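Local coordinates for protein OBCA, Oxalate Biosynthetic Component A (PDB 4NNB) that is a metal-binding protein with a TIM-barrel domain of the beta-keto acid cleavage enzyme family, modelled here with a magnesium ion and an oxaloacetate ion in its pocket, at residues T278-G282 / F318-Y324; V349-V355 / D395-I399; S310-A314 / N326-L331; L374-G380 / K445-P451. All coordinates share one frame; numbering follows the deposited sequence.

Contact 1: T278-G282 / F318-Y324; sequences TSVRG and FQGGGGY. With OAA (oxaloacetate ion), chain C.
OAA O5 is gripped from the two segments at once: Ser279 OG donates to it over 2.8 Å, and Tyr324 OH lies 2.9 Å from the same oxygen, although the proton of that hydroxyl has another acceptor within reach. The other oxygen of this end, OAA O4, takes two N-H groups from the edge of the Arg281 guanidinium, with NH2 2.8 Å and NE 3.0 Å from O4. The guanidinium also lies flat on one face of the Phe318 ring, CZ 3.8 Å from the ring centroid and the planes 22° apart, a stacked cation-pi contact that holds the arginine flat while its edge serves the ligand. Bends at chi2 (116°) and chi3 (84°) fold the side chain over the ring. Water 1, in the plane of the guanidinium, accepts from NH1 and donates to Gly321 O. Ser279 OG has a second task: it accepts from Arg281 N over 3.1 Å, an ST turn that ties the hydroxyl to the backbone carrying the arginine. Val280 N sits over one face of the Tyr324 ring and has no hydrogen-bonding partner, while Val280 CG2 packs 3.7 Å from Tyr324 CB. Farther out, Gly282 N makes a weak bond to Gly322 O. The residues thus form one wall of the oxaloacetate pocket, built from the loop after strand 273-276 and the glycine-rich loop leading to helix 328-341; helix 291-294 borders Val280 and Tyr324 through Arg292, and strand 383-386 touches Phe318 through Gln383.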
loop_
_atom_site.group_PDB
_atom_site.type_symbol
_atom_site.label_atom_id
_atom_site.label_comp_id
_atom_site.label_asym_id
_atom_site.label_seq_id
_atom_site.Cartn_x
_atom_site.Cartn_y
_atom_site.Cartn_z
ATOM N N THR A 278 5.871 -7.623 11.807
ATOM C CA THR A 278 7.202 -7.914 12.335
ATOM C C THR A 278 8.225 -7.878 11.213
ATOM O O THR A 278 9.378 -8.282 11.382
ATOM C CB THR A 278 7.229 -9.285 12.994
ATOM O OG1 THR A 278 6.883 -10.278 12.026
ATOM C CG2 THR A 278 6.219 -9.322 14.158
ATOM N N SER A 279 7.795 -7.389 10.061
ATOM C CA SER A 279 8.642 -7.379 8.871
ATOM C C SER A 279 9.841 -6.420 8.981
ATOM O O SER A 279 9.735 -5.344 9.582
ATOM C CB SER A 279 7.779 -7.017 7.662
ATOM O OG SER A 279 8.578 -6.746 6.540
ATOM N N VAL A 280 10.990 -6.807 8.420
ATOM C CA VAL A 280 12.098 -5.848 8.289
ATOM C C VAL A 280 12.418 -5.535 6.823
ATOM O O VAL A 280 13.557 -5.197 6.471
ATOM C CB VAL A 280 13.375 -6.281 9.057
ATOM C CG1 VAL A 280 13.108 -6.317 10.551
ATOM C CG2 VAL A 280 13.886 -7.633 8.567
ATOM N N ARG A 281 11.391 -5.637 5.987
ATOM C CA ARG A 281 11.481 -5.262 4.579
ATOM C C ARG A 281 12.151 -3.898 4.412
ATOM O O ARG A 281 11.865 -2.951 5.163
ATOM C CB ARG A 281 10.084 -5.246 3.940
ATOM C CG ARG A 281 9.958 -4.317 2.725
ATOM C CD ARG A 281 9.653 -5.032 1.417
ATOM N NE ARG A 281 8.229 -5.267 1.255
ATOM C CZ ARG A 281 7.557 -5.195 0.105
ATOM N NH1 ARG A 281 8.158 -4.898 -1.039
ATOM N NH2 ARG A 281 6.259 -5.433 0.112
ATOM N N GLY A 282 13.062 -3.824 3.446
ATOM C CA GLY A 282 13.799 -2.603 3.163
ATOM C C GLY A 282 15.028 -2.496 4.041
ATOM O O GLY A 282 15.905 -1.663 3.808
ATOM N N PHE A 318 11.409 -11.052 -2.626
ATOM C CA PHE A 318 10.587 -10.439 -3.674
ATOM C C PHE A 318 11.358 -10.388 -4.991
ATOM O O PHE A 318 12.514 -9.964 -5.015
ATOM C CB PHE A 318 10.222 -9.000 -3.301
ATOM C CG PHE A 318 9.383 -8.868 -2.059
ATOM C CD1 PHE A 318 9.966 -8.512 -0.851
ATOM C CD2 PHE A 318 8.012 -9.069 -2.102
ATOM C CE1 PHE A 318 9.194 -8.373 0.300
ATOM C CE2 PHE A 318 7.232 -8.927 -0.951
ATOM C CZ PHE A 318 7.830 -8.583 0.247
ATOM N N GLN A 319 10.722 -10.786 -6.089
ATOM C CA GLN A 319 11.364 -10.635 -7.397
ATOM C C GLN A 319 11.704 -9.179 -7.660
ATOM O O GLN A 319 12.731 -8.882 -8.263
ATOM C CB GLN A 319 10.501 -11.217 -8.514
ATOM C CG GLN A 319 10.383 -12.740 -8.449
ATOM C CD GLN A 319 9.990 -13.344 -9.779
ATOM O OE1 GLN A 319 10.237 -12.755 -10.834
ATOM N NE2 GLN A 319 9.367 -14.518 -9.740
ATOM N N GLY A 320 10.877 -8.269 -7.151
ATOM C CA GLY A 320 11.145 -6.843 -7.296
ATOM C C GLY A 320 12.246 -6.291 -6.395
ATOM O O GLY A 320 12.521 -5.089 -6.420
ATOM N N GLY A 321 12.868 -7.153 -5.591
ATOM C CA GLY A 321 13.899 -6.731 -4.648
ATOM C C GLY A 321 13.421 -6.360 -3.245
ATOM O O GLY A 321 12.233 -6.136 -3.021
ATOM N N GLY A 322 14.347 -6.307 -2.289
ATOM C CA GLY A 322 14.054 -5.753 -0.969
ATOM C C GLY A 322 13.600 -6.701 0.140
ATOM O O GLY A 322 13.189 -6.249 1.211
ATOM N N GLY A 323 13.683 -8.005 -0.097
ATOM C CA GLY A 323 13.220 -8.994 0.870
ATOM C C GLY A 323 13.987 -9.096 2.182
ATOM O O GLY A 323 14.859 -8.282 2.474
ATOM N N TYR A 324 13.661 -10.111 2.978
ATOM C CA TYR A 324 14.287 -10.282 4.294
ATOM C C TYR A 324 14.207 -11.737 4.739
ATOM O O TYR A 324 13.251 -12.459 4.423
ATOM C CB TYR A 324 13.628 -9.380 5.356
ATOM C CG TYR A 324 12.130 -9.526 5.389
ATOM C CD1 TYR A 324 11.337 -8.878 4.451
ATOM C CD2 TYR A 324 11.503 -10.323 6.341
ATOM C CE1 TYR A 324 9.965 -9.014 4.452
ATOM C CE2 TYR A 324 10.117 -10.463 6.349
ATOM C CZ TYR A 324 9.363 -9.797 5.394
ATOM O OH TYR A 324 7.993 -9.906 5.364
HETATM O O1 OAA C . 4.832 -9.196 7.901
HETATM O O2 OAA C . 3.797 -7.225 7.459
HETATM O O4 OAA C . 5.819 -6.308 2.713
HETATM O O5 OAA C . 7.339 -7.368 4.075
HETATM O O3 OAA C . 4.295 -5.989 5.097
HETATM C C1 OAA C . 4.558 -8.215 7.078
HETATM C C2 OAA C . 5.143 -8.262 5.684
HETATM C C3 OAA C . 5.139 -6.960 4.916
HETATM C C4 OAA C . 6.158 -6.863 3.850
HETATM O O HOH W 1 10.806 -4.219 -1.341
HETATM O O HOH W 2 15.356 -5.499 2.394
#

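Contact 2: V349-V355 / D395-I399; sequences VFNHAIV and DDSLI. With OAA (oxaloacetate ion), chain C.
Val349 ends its strand against Leu398, whose CD1 comes to 3.3 Å from Val349 O while CD2 packs 4.0 Å from Val349 CG1, the two side chains crossing at about a right angle. Phe350 turns its ring from the 395-399 loop to the ligand, meeting OAA C2 edge-on through CZ at 3.5 Å; water 3 accepts from Leu398 N and lies within bonding distance of Phe350 O, one of several acceptors it could serve. Asn351 is the N-cap of helix 352-359. With CG set between the backbone N and the carbonyl carbon (chi1 55°), its OD1 reaches forward to accept from Ile354 N over 2.8 Å, nearly in line with the side-chain C=O. This is the strand-to-helix turn at the C-terminal end of a TIM-barrel strand, where the 395-399 loop supplies acceptors for the first N-H groups of the helix. His352 N bonds to Asp396 O over 3.1 Å, in the carbonyl plane. Its imidazole reaches alongside the loop, CD2 3.1 Å from Ser397 O, and water 4 lies between NE2 and Leu398 O. Ala353 N donates to Asp396 OD2 on the syn side of the carboxylate, whose negative charge would probably be steadied by the helix N-terminus. Val355, one turn after Asn351, touches Leu398 CD2 with CG2 at 4.4 Å and meets Val433 of helix 416-440.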
loop_
_atom_site.group_PDB
_atom_site.type_symbol
_atom_site.label_atom_id
_atom_site.label_comp_id
_atom_site.label_asym_id
_atom_site.label_seq_id
_atom_site.Cartn_x
_atom_site.Cartn_y
_atom_site.Cartn_z
ATOM N N VAL A 349 1.611 -15.742 4.007
ATOM C CA VAL A 349 1.992 -16.731 3.003
ATOM C C VAL A 349 2.500 -16.041 1.724
ATOM O O VAL A 349 1.739 -15.796 0.773
ATOM C CB VAL A 349 0.836 -17.692 2.684
ATOM C CG1 VAL A 349 1.327 -18.812 1.773
ATOM C CG2 VAL A 349 0.254 -18.284 3.970
ATOM N N PHE A 350 3.787 -15.727 1.711
ATOM C CA PHE A 350 4.402 -15.035 0.577
ATOM C C PHE A 350 4.734 -15.983 -0.573
ATOM O O PHE A 350 4.795 -15.564 -1.727
ATOM C CB PHE A 350 5.708 -14.343 1.006
ATOM C CG PHE A 350 5.509 -13.031 1.732
ATOM C CD1 PHE A 350 5.596 -12.965 3.124
ATOM C CD2 PHE A 350 5.251 -11.863 1.018
ATOM C CE1 PHE A 350 5.429 -11.748 3.795
ATOM C CE2 PHE A 350 5.075 -10.643 1.673
ATOM C CZ PHE A 350 5.162 -10.576 3.055
ATOM N N ASN A 351 4.985 -17.254 -0.261
ATOM C CA ASN A 351 5.589 -18.160 -1.246
ATOM C C ASN A 351 5.327 -19.620 -0.912
ATOM O O ASN A 351 4.817 -19.926 0.168
ATOM C CB ASN A 351 7.099 -17.878 -1.369
ATOM C CG ASN A 351 7.825 -17.951 -0.021
ATOM O OD1 ASN A 351 7.515 -18.793 0.816
ATOM N ND2 ASN A 351 8.775 -17.051 0.192
ATOM N N HIS A 352 5.679 -20.526 -1.820
ATOM C CA HIS A 352 5.433 -21.946 -1.577
ATOM C C HIS A 352 6.307 -22.506 -0.452
ATOM O O HIS A 352 5.892 -23.416 0.269
ATOM C CB HIS A 352 5.594 -22.774 -2.862
ATOM C CG HIS A 352 4.490 -22.558 -3.848
ATOM N ND1 HIS A 352 3.227 -23.088 -3.674
ATOM C CD2 HIS A 352 4.446 -21.844 -5.000
ATOM C CE1 HIS A 352 2.458 -22.725 -4.688
ATOM N NE2 HIS A 352 3.170 -21.964 -5.501
ATOM N N ALA A 353 7.512 -21.970 -0.307
ATOM C CA ALA A 353 8.379 -22.384 0.793
ATOM C C ALA A 353 7.647 -22.203 2.122
ATOM O O ALA A 353 7.700 -23.074 2.998
ATOM C CB ALA A 353 9.671 -21.586 0.780
ATOM N N ILE A 354 6.934 -21.085 2.263
ATOM C CA ILE A 354 6.164 -20.853 3.491
ATOM C C ILE A 354 5.063 -21.893 3.684
ATOM O O ILE A 354 4.867 -22.396 4.801
ATOM C CB ILE A 354 5.645 -19.399 3.583
ATOM C CG1 ILE A 354 6.798 -18.494 4.033
ATOM C CG2 ILE A 354 4.462 -19.290 4.546
ATOM C CD1 ILE A 354 6.604 -17.000 3.752
ATOM N N VAL A 355 4.359 -22.237 2.610
ATOM C CA VAL A 355 3.343 -23.292 2.693
ATOM C C VAL A 355 3.957 -24.632 3.144
ATOM O O VAL A 355 3.447 -25.282 4.068
ATOM C CB VAL A 355 2.599 -23.495 1.356
ATOM C CG1 VAL A 355 1.494 -24.553 1.527
ATOM C CG2 VAL A 355 1.996 -22.169 0.868
ATOM N N ASP A 395 11.285 -19.131 -9.573
ATOM C CA ASP A 395 9.960 -18.680 -9.179
ATOM C C ASP A 395 9.409 -19.508 -8.016
ATOM O O ASP A 395 9.502 -20.737 -8.010
ATOM C CB ASP A 395 9.002 -18.740 -10.369
ATOM C CG ASP A 395 7.665 -18.074 -10.071
ATOM O OD1 ASP A 395 7.601 -17.290 -9.099
ATOM O OD2 ASP A 395 6.682 -18.329 -10.802
ATOM N N ASP A 396 8.844 -18.824 -7.022
ATOM C CA ASP A 396 8.225 -19.492 -5.893
ATOM C C ASP A 396 6.930 -18.761 -5.519
ATOM O O ASP A 396 6.415 -18.910 -4.413
ATOM C CB ASP A 396 9.209 -19.566 -4.711
ATOM C CG ASP A 396 8.819 -20.630 -3.692
ATOM O OD1 ASP A 396 8.316 -21.692 -4.110
ATOM O OD2 ASP A 396 8.996 -20.406 -2.471
ATOM N N SER A 397 6.413 -17.977 -6.466
ATOM C CA SER A 397 5.179 -17.215 -6.276
ATOM C C SER A 397 3.973 -18.134 -6.077
ATOM O O SER A 397 3.917 -19.222 -6.651
ATOM C CB SER A 397 4.922 -16.304 -7.488
ATOM O OG SER A 397 6.082 -15.587 -7.870
ATOM N N LEU A 398 3.005 -17.700 -5.276
ATOM C CA LEU A 398 1.778 -18.480 -5.102
ATOM C C LEU A 398 1.054 -18.631 -6.439
ATOM O O LEU A 398 0.636 -19.730 -6.815
ATOM C CB LEU A 398 0.846 -17.825 -4.092
ATOM C CG LEU A 398 1.329 -17.666 -2.654
ATOM C CD1 LEU A 398 0.146 -17.207 -1.814
ATOM C CD2 LEU A 398 1.911 -18.968 -2.134
ATOM N N ILE A 399 0.891 -17.511 -7.136
ATOM C CA ILE A 399 0.423 -17.530 -8.513
ATOM C C ILE A 399 1.688 -17.469 -9.350
ATOM O O ILE A 399 2.385 -16.457 -9.351
ATOM C CB ILE A 399 -0.477 -16.316 -8.836
ATOM C CG1 ILE A 399 -1.696 -16.280 -7.900
ATOM C CG2 ILE A 399 -0.914 -16.352 -10.301
ATOM C CD1 ILE A 399 -2.604 -15.042 -8.078
HETATM O O1 OAA C . 4.832 -9.196 7.901
HETATM O O2 OAA C . 3.797 -7.225 7.459
HETATM O O4 OAA C . 5.819 -6.308 2.713
HETATM O O5 OAA C . 7.339 -7.368 4.075
HETATM O O3 OAA C . 4.295 -5.989 5.097
HETATM C C1 OAA C . 4.558 -8.215 7.078
HETATM C C2 OAA C . 5.143 -8.262 5.684
HETATM C C3 OAA C . 5.139 -6.960 4.916
HETATM C C4 OAA C . 6.158 -6.863 3.850
HETATM O O HOH W 3 3.229 -14.999 -4.166
HETATM O O HOH W 4 1.581 -21.938 -7.967
#

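Contact 3: S310-A314 / N326-L331; sequences SLSPA and NAPDFL. With OAA (oxaloacetate ion), chain C.
Asn326 and Ala314 supply the direct polar link: Asn326 ND2 donates to Ala314 O over 2.9 Å, from 38° above the carbonyl plane, and the hydrogen bond is bent, 144° at the hydrogen. Setting CG anti to the carbonyl carbon (chi1 -61°) brings the amide across Ser312 and Ala314, with CB only 3.0 Å from Ser312 O. The other end of the amide works through solvent and a neighbour. Water 5 donates to Asn326 OD1 over 2.7 Å and accepts from Ser312 N, and Arg292 also bonds to OD1, so both ends of this buried amide are engaged. Apolar contact falls to Leu331, whose two methyls divide the work: CD1 rests 3.5 Å from Pro313 CA, and Leu331 CD2 meets Leu311 CD2 at 4.0 Å. A ligand bond leaves from the strand end, where Ser310 OG donates to OAA O1. In the barrel, the contact joins the C-terminal end of strand 308-311 to the opening of helix 328-341, the helix that leads on to strand 344-349; that strand flanks 308-311, and Ile354 of helix 352-359 packs on Ser312, Pro313 and Ala314.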
loop_
_atom_site.group_PDB
_atom_site.type_symbol
_atom_site.label_atom_id
_atom_site.label_comp_id
_atom_site.label_asym_id
_atom_site.label_seq_id
_atom_site.Cartn_x
_atom_site.Cartn_y
_atom_site.Cartn_z
ATOM N N SER A 310 2.386 -10.444 12.483
ATOM C CA SER A 310 2.746 -11.201 11.298
ATOM C C SER A 310 3.954 -12.127 11.545
ATOM O O SER A 310 4.824 -11.842 12.373
ATOM C CB SER A 310 2.980 -10.261 10.114
ATOM O OG SER A 310 4.150 -9.491 10.298
ATOM N N LEU A 311 3.972 -13.254 10.839
ATOM C CA LEU A 311 5.050 -14.238 10.952
ATOM C C LEU A 311 5.212 -14.925 9.593
ATOM O O LEU A 311 4.239 -15.440 9.030
ATOM C CB LEU A 311 4.718 -15.261 12.052
ATOM C CG LEU A 311 5.836 -16.220 12.472
ATOM C CD1 LEU A 311 5.684 -16.614 13.947
ATOM C CD2 LEU A 311 5.867 -17.470 11.588
ATOM N N SER A 312 6.429 -14.912 9.060
ATOM C CA SER A 312 6.716 -15.537 7.773
ATOM C C SER A 312 7.794 -16.608 7.962
ATOM O O SER A 312 8.943 -16.280 8.200
ATOM C CB SER A 312 7.210 -14.492 6.767
ATOM O OG SER A 312 6.218 -13.518 6.477
ATOM N N PRO A 313 7.426 -17.891 7.850
ATOM C CA PRO A 313 8.374 -18.940 8.249
ATOM C C PRO A 313 9.300 -19.445 7.129
ATOM O O PRO A 313 9.545 -20.654 7.028
ATOM C CB PRO A 313 7.454 -20.063 8.752
ATOM C CG PRO A 313 6.187 -19.895 7.939
ATOM C CD PRO A 313 6.056 -18.409 7.654
ATOM N N ALA A 314 9.791 -18.516 6.309
ATOM C CA ALA A 314 10.859 -18.751 5.348
ATOM C C ALA A 314 11.354 -17.383 4.942
ATOM O O ALA A 314 10.673 -16.376 5.195
ATOM C CB ALA A 314 10.349 -19.505 4.106
ATOM N N ASN A 326 13.973 -15.006 7.336
ATOM C CA ASN A 326 13.370 -15.464 8.564
ATOM C C ASN A 326 13.991 -16.817 8.861
ATOM O O ASN A 326 13.481 -17.838 8.420
ATOM C CB ASN A 326 11.850 -15.579 8.418
ATOM C CG ASN A 326 11.191 -14.233 8.077
ATOM O OD1 ASN A 326 10.892 -13.430 8.965
ATOM N ND2 ASN A 326 10.989 -13.984 6.786
ATOM N N ALA A 327 15.109 -16.813 9.578
ATOM C CA ALA A 327 15.882 -18.043 9.808
ATOM C C ALA A 327 15.232 -18.949 10.870
ATOM O O ALA A 327 14.449 -18.469 11.701
ATOM C CB ALA A 327 17.291 -17.685 10.208
ATOM N N PRO A 328 15.566 -20.260 10.861
ATOM C CA PRO A 328 15.011 -21.175 11.867
ATOM C C PRO A 328 15.273 -20.764 13.328
ATOM O O PRO A 328 14.361 -20.920 14.133
ATOM C CB PRO A 328 15.712 -22.501 11.552
ATOM C CG PRO A 328 16.020 -22.413 10.085
ATOM C CD PRO A 328 16.393 -20.979 9.868
ATOM N N ASP A 329 16.465 -20.270 13.666
ATOM C CA ASP A 329 16.731 -19.870 15.056
ATOM C C ASP A 329 15.906 -18.649 15.471
ATOM O O ASP A 329 15.314 -18.609 16.561
ATOM C CB ASP A 329 18.234 -19.656 15.333
ATOM C CG ASP A 329 18.861 -18.580 14.462
ATOM O OD1 ASP A 329 18.340 -18.276 13.367
ATOM O OD2 ASP A 329 19.908 -18.043 14.862
ATOM N N PHE A 330 15.855 -17.661 14.588
ATOM C CA PHE A 330 14.972 -16.520 14.789
ATOM C C PHE A 330 13.516 -16.958 14.990
ATOM O O PHE A 330 12.840 -16.503 15.919
ATOM C CB PHE A 330 15.061 -15.586 13.596
ATOM C CG PHE A 330 13.978 -14.549 13.566
ATOM C CD1 PHE A 330 13.929 -13.555 14.532
ATOM C CD2 PHE A 330 13.005 -14.572 12.574
ATOM C CE1 PHE A 330 12.933 -12.584 14.505
ATOM C CE2 PHE A 330 12.005 -13.601 12.542
ATOM C CZ PHE A 330 11.975 -12.607 13.503
ATOM N N LEU A 331 13.034 -17.844 14.125
ATOM C CA LEU A 331 11.643 -18.288 14.208
ATOM C C LEU A 331 11.339 -19.052 15.494
ATOM O O LEU A 331 10.249 -18.910 16.069
ATOM C CB LEU A 331 11.248 -19.095 12.968
ATOM C CG LEU A 331 11.132 -18.226 11.711
ATOM C CD1 LEU A 331 11.154 -19.077 10.435
ATOM C CD2 LEU A 331 9.862 -17.376 11.780
HETATM O O1 OAA C . 4.832 -9.196 7.901
HETATM O O2 OAA C . 3.797 -7.225 7.459
HETATM O O4 OAA C . 5.819 -6.308 2.713
HETATM O O5 OAA C . 7.339 -7.368 4.075
HETATM O O3 OAA C . 4.295 -5.989 5.097
HETATM C C1 OAA C . 4.558 -8.215 7.078
HETATM C C2 OAA C . 5.143 -8.262 5.684
HETATM C C3 OAA C . 5.139 -6.960 4.916
HETATM C C4 OAA C . 6.158 -6.863 3.850
HETATM O O HOH W 5 8.588 -13.463 10.373
#

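Contact 4: L374-G380 / K445-P451; sequences LFMLVAG and KISILLP
Met376 and Ser447 pair in two neighbouring parallel strands of the TIM-barrel sheet, 374-378 and 445-449, whose axes approach to 4.5 Å with their N-to-C directions 23° apart. From CB, Met376 starts with CG anti to the backbone N (chi1 175°), and CG meets Leu449 CD2 at 3.9 Å, the side chains crossing at about a right angle. Bends at chi2 and chi3 then swing the chain over the next strand: SD lies 3.7 Å from Ser447 CB and also borders the carbonyl carbon of Ile448, and the terminal CE closes to 3.5 Å from Ser447 CB. Leu374, Val378 and Lys445 begin on this same face, where Val378 lies alongside Leu449. On the other face Leu377 CG packs 3.7 Å from Ile446 CG2, and Phe375 beside Ile446; helix 416-440 covers both strands there through Leu437, Val434 and Leu430. The backbones alternate donors in parallel fashion, Phe375 N to Lys445 O, Ser447 N to Phe375 O, Leu377 N to Ser447 O and Leu449 N to Leu377 O. Past the strands the pairing frays: Ala379 N makes a weak hydrogen bond to Leu449 O, at 3.4 Å, and Pro451 CD sits 3.2 Å from Ala379 O.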
loop_
_atom_site.group_PDB
_atom_site.type_symbol
_atom_site.label_atom_id
_atom_site.label_comp_id
_atom_site.label_asym_id
_atom_site.label_seq_id
_atom_site.Cartn_x
_atom_site.Cartn_y
_atom_site.Cartn_z
ATOM N N LEU A 374 -4.103 -18.635 11.721
ATOM C CA LEU A 374 -4.449 -17.564 10.786
ATOM C C LEU A 374 -3.448 -17.462 9.646
ATOM O O LEU A 374 -2.235 -17.486 9.884
ATOM C CB LEU A 374 -4.486 -16.223 11.526
ATOM C CG LEU A 374 -5.321 -16.120 12.796
ATOM C CD1 LEU A 374 -5.238 -14.688 13.363
ATOM C CD2 LEU A 374 -6.750 -16.503 12.514
ATOM N N PHE A 375 -3.950 -17.323 8.417
ATOM C CA PHE A 375 -3.094 -17.208 7.231
ATOM C C PHE A 375 -3.530 -16.017 6.376
ATOM O O PHE A 375 -4.724 -15.712 6.278
ATOM C CB PHE A 375 -3.156 -18.489 6.380
ATOM C CG PHE A 375 -2.686 -19.725 7.104
ATOM C CD1 PHE A 375 -1.360 -20.138 7.008
ATOM C CD2 PHE A 375 -3.559 -20.460 7.893
ATOM C CE1 PHE A 375 -0.912 -21.272 7.693
ATOM C CE2 PHE A 375 -3.123 -21.607 8.572
ATOM C CZ PHE A 375 -1.800 -22.009 8.465
ATOM N N MET A 376 -2.561 -15.344 5.767
ATOM C CA MET A 376 -2.837 -14.295 4.784
ATOM C C MET A 376 -2.132 -14.669 3.492
ATOM O O MET A 376 -0.904 -14.801 3.474
ATOM C CB MET A 376 -2.371 -12.919 5.295
ATOM C CG MET A 376 -2.521 -11.773 4.279
ATOM S SD MET A 376 -4.265 -11.435 3.916
ATOM C CE MET A 376 -4.798 -10.867 5.520
ATOM N N LEU A 377 -2.901 -14.879 2.420
ATOM C CA LEU A 377 -2.311 -15.205 1.120
ATOM C C LEU A 377 -1.826 -13.916 0.445
ATOM O O LEU A 377 -2.635 -13.052 0.091
ATOM C CB LEU A 377 -3.317 -15.939 0.220
ATOM C CG LEU A 377 -3.922 -17.236 0.785
ATOM C CD1 LEU A 377 -4.907 -17.840 -0.235
ATOM C CD2 LEU A 377 -2.821 -18.251 1.179
ATOM N N VAL A 378 -0.511 -13.773 0.293
ATOM C CA VAL A 378 0.050 -12.608 -0.394
ATOM C C VAL A 378 0.054 -12.912 -1.893
ATOM O O VAL A 378 1.095 -13.153 -2.508
ATOM C CB VAL A 378 1.460 -12.254 0.124
ATOM C CG1 VAL A 378 1.900 -10.879 -0.413
ATOM C CG2 VAL A 378 1.474 -12.252 1.655
ATOM N N ALA A 379 -1.139 -12.925 -2.476
ATOM C CA ALA A 379 -1.286 -13.367 -3.855
ATOM C C ALA A 379 -0.923 -12.270 -4.852
ATOM O O ALA A 379 -1.154 -11.082 -4.600
ATOM C CB ALA A 379 -2.701 -13.875 -4.111
ATOM N N GLY A 380 -0.347 -12.678 -5.981
ATOM C CA GLY A 380 -0.109 -11.767 -7.091
ATOM C C GLY A 380 1.188 -10.997 -6.999
ATOM O O GLY A 380 1.481 -10.154 -7.854
ATOM N N LYS A 445 -8.222 -19.970 9.529
ATOM C CA LYS A 445 -8.878 -18.868 8.830
ATOM C C LYS A 445 -7.899 -18.310 7.815
ATOM O O LYS A 445 -6.782 -17.922 8.173
ATOM C CB LYS A 445 -9.302 -17.778 9.820
ATOM C CG LYS A 445 -10.330 -18.241 10.862
ATOM C CD LYS A 445 -11.637 -18.671 10.197
ATOM C CE LYS A 445 -12.635 -19.212 11.224
ATOM N NZ LYS A 445 -13.827 -19.818 10.540
ATOM N N ILE A 446 -8.308 -18.287 6.551
ATOM C CA ILE A 446 -7.419 -17.874 5.483
ATOM C C ILE A 446 -7.995 -16.640 4.787
ATOM O O ILE A 446 -9.146 -16.649 4.310
ATOM C CB ILE A 446 -7.225 -19.016 4.472
ATOM C CG1 ILE A 446 -6.717 -20.280 5.194
ATOM C CG2 ILE A 446 -6.273 -18.611 3.342
ATOM C CD1 ILE A 446 -6.565 -21.491 4.276
ATOM N N SER A 447 -7.194 -15.580 4.740
ATOM C CA SER A 447 -7.571 -14.367 4.018
ATOM C C SER A 447 -6.713 -14.213 2.777
ATOM O O SER A 447 -5.712 -14.925 2.606
ATOM C CB SER A 447 -7.429 -13.139 4.918
ATOM O OG SER A 447 -8.299 -13.212 6.029
ATOM N N ILE A 448 -7.109 -13.286 1.907
ATOM C CA ILE A 448 -6.328 -12.970 0.718
ATOM C C ILE A 448 -6.112 -11.463 0.549
ATOM O O ILE A 448 -6.976 -10.658 0.908
ATOM C CB ILE A 448 -6.985 -13.559 -0.549
ATOM C CG1 ILE A 448 -6.082 -13.379 -1.775
ATOM C CG2 ILE A 448 -8.385 -12.947 -0.781
ATOM C CD1 ILE A 448 -6.496 -14.239 -2.996
ATOM N N LEU A 449 -4.946 -11.092 0.028
ATOM C CA LEU A 449 -4.715 -9.737 -0.443
ATOM C C LEU A 449 -4.297 -9.832 -1.883
ATOM O O LEU A 449 -3.839 -10.892 -2.337
ATOM C CB LEU A 449 -3.621 -9.029 0.376
ATOM C CG LEU A 449 -2.168 -9.490 0.231
ATOM C CD1 LEU A 449 -1.447 -8.820 -0.936
ATOM C CD2 LEU A 449 -1.414 -9.238 1.541
ATOM N N LEU A 450 -4.422 -8.717 -2.595
ATOM C CA LEU A 450 -3.881 -8.598 -3.943
ATOM C C LEU A 450 -3.293 -7.204 -4.151
ATOM O O LEU A 450 -3.785 -6.235 -3.570
ATOM C CB LEU A 450 -4.973 -8.862 -4.987
ATOM C CG LEU A 450 -5.413 -10.308 -5.242
ATOM C CD1 LEU A 450 -6.674 -10.328 -6.105
ATOM C CD2 LEU A 450 -4.307 -11.067 -5.934
ATOM N N PRO A 451 -2.240 -7.094 -4.982
ATOM C CA PRO A 451 -1.692 -5.758 -5.263
ATOM C C PRO A 451 -2.750 -4.922 -5.978
ATOM O O PRO A 451 -3.585 -5.493 -6.689
ATOM C CB PRO A 451 -0.519 -6.031 -6.212
ATOM C CG PRO A 451 -0.306 -7.526 -6.208
ATOM C CD PRO A 451 -1.624 -8.140 -5.814
#

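Contacts 1, 2 and 3 all touch the oxaloacetate ion, their centres 13 to 14 Å from one another. Contacts 1 and 3 hold its opposite carboxylate ends, and Thr278 OG1, 2.6 Å from Ser310 O, probably bonds the loop after strand 273-276 to strand 308-311. Phe350 of contact 2 lies between neighbours from both: its CE2 is 3.7 Å from Phe318 CZ and its CE1 3.3 Å from Ser312 OG. Contact 4 stands behind contact 2, centres about 11 Å apart, where Val349 N probably bonds to Met376 O at 2.7 Å. The Leu449 side chain of contact 4 is about 7 Å from magnesium, which His224, His226 and Glu475 bind.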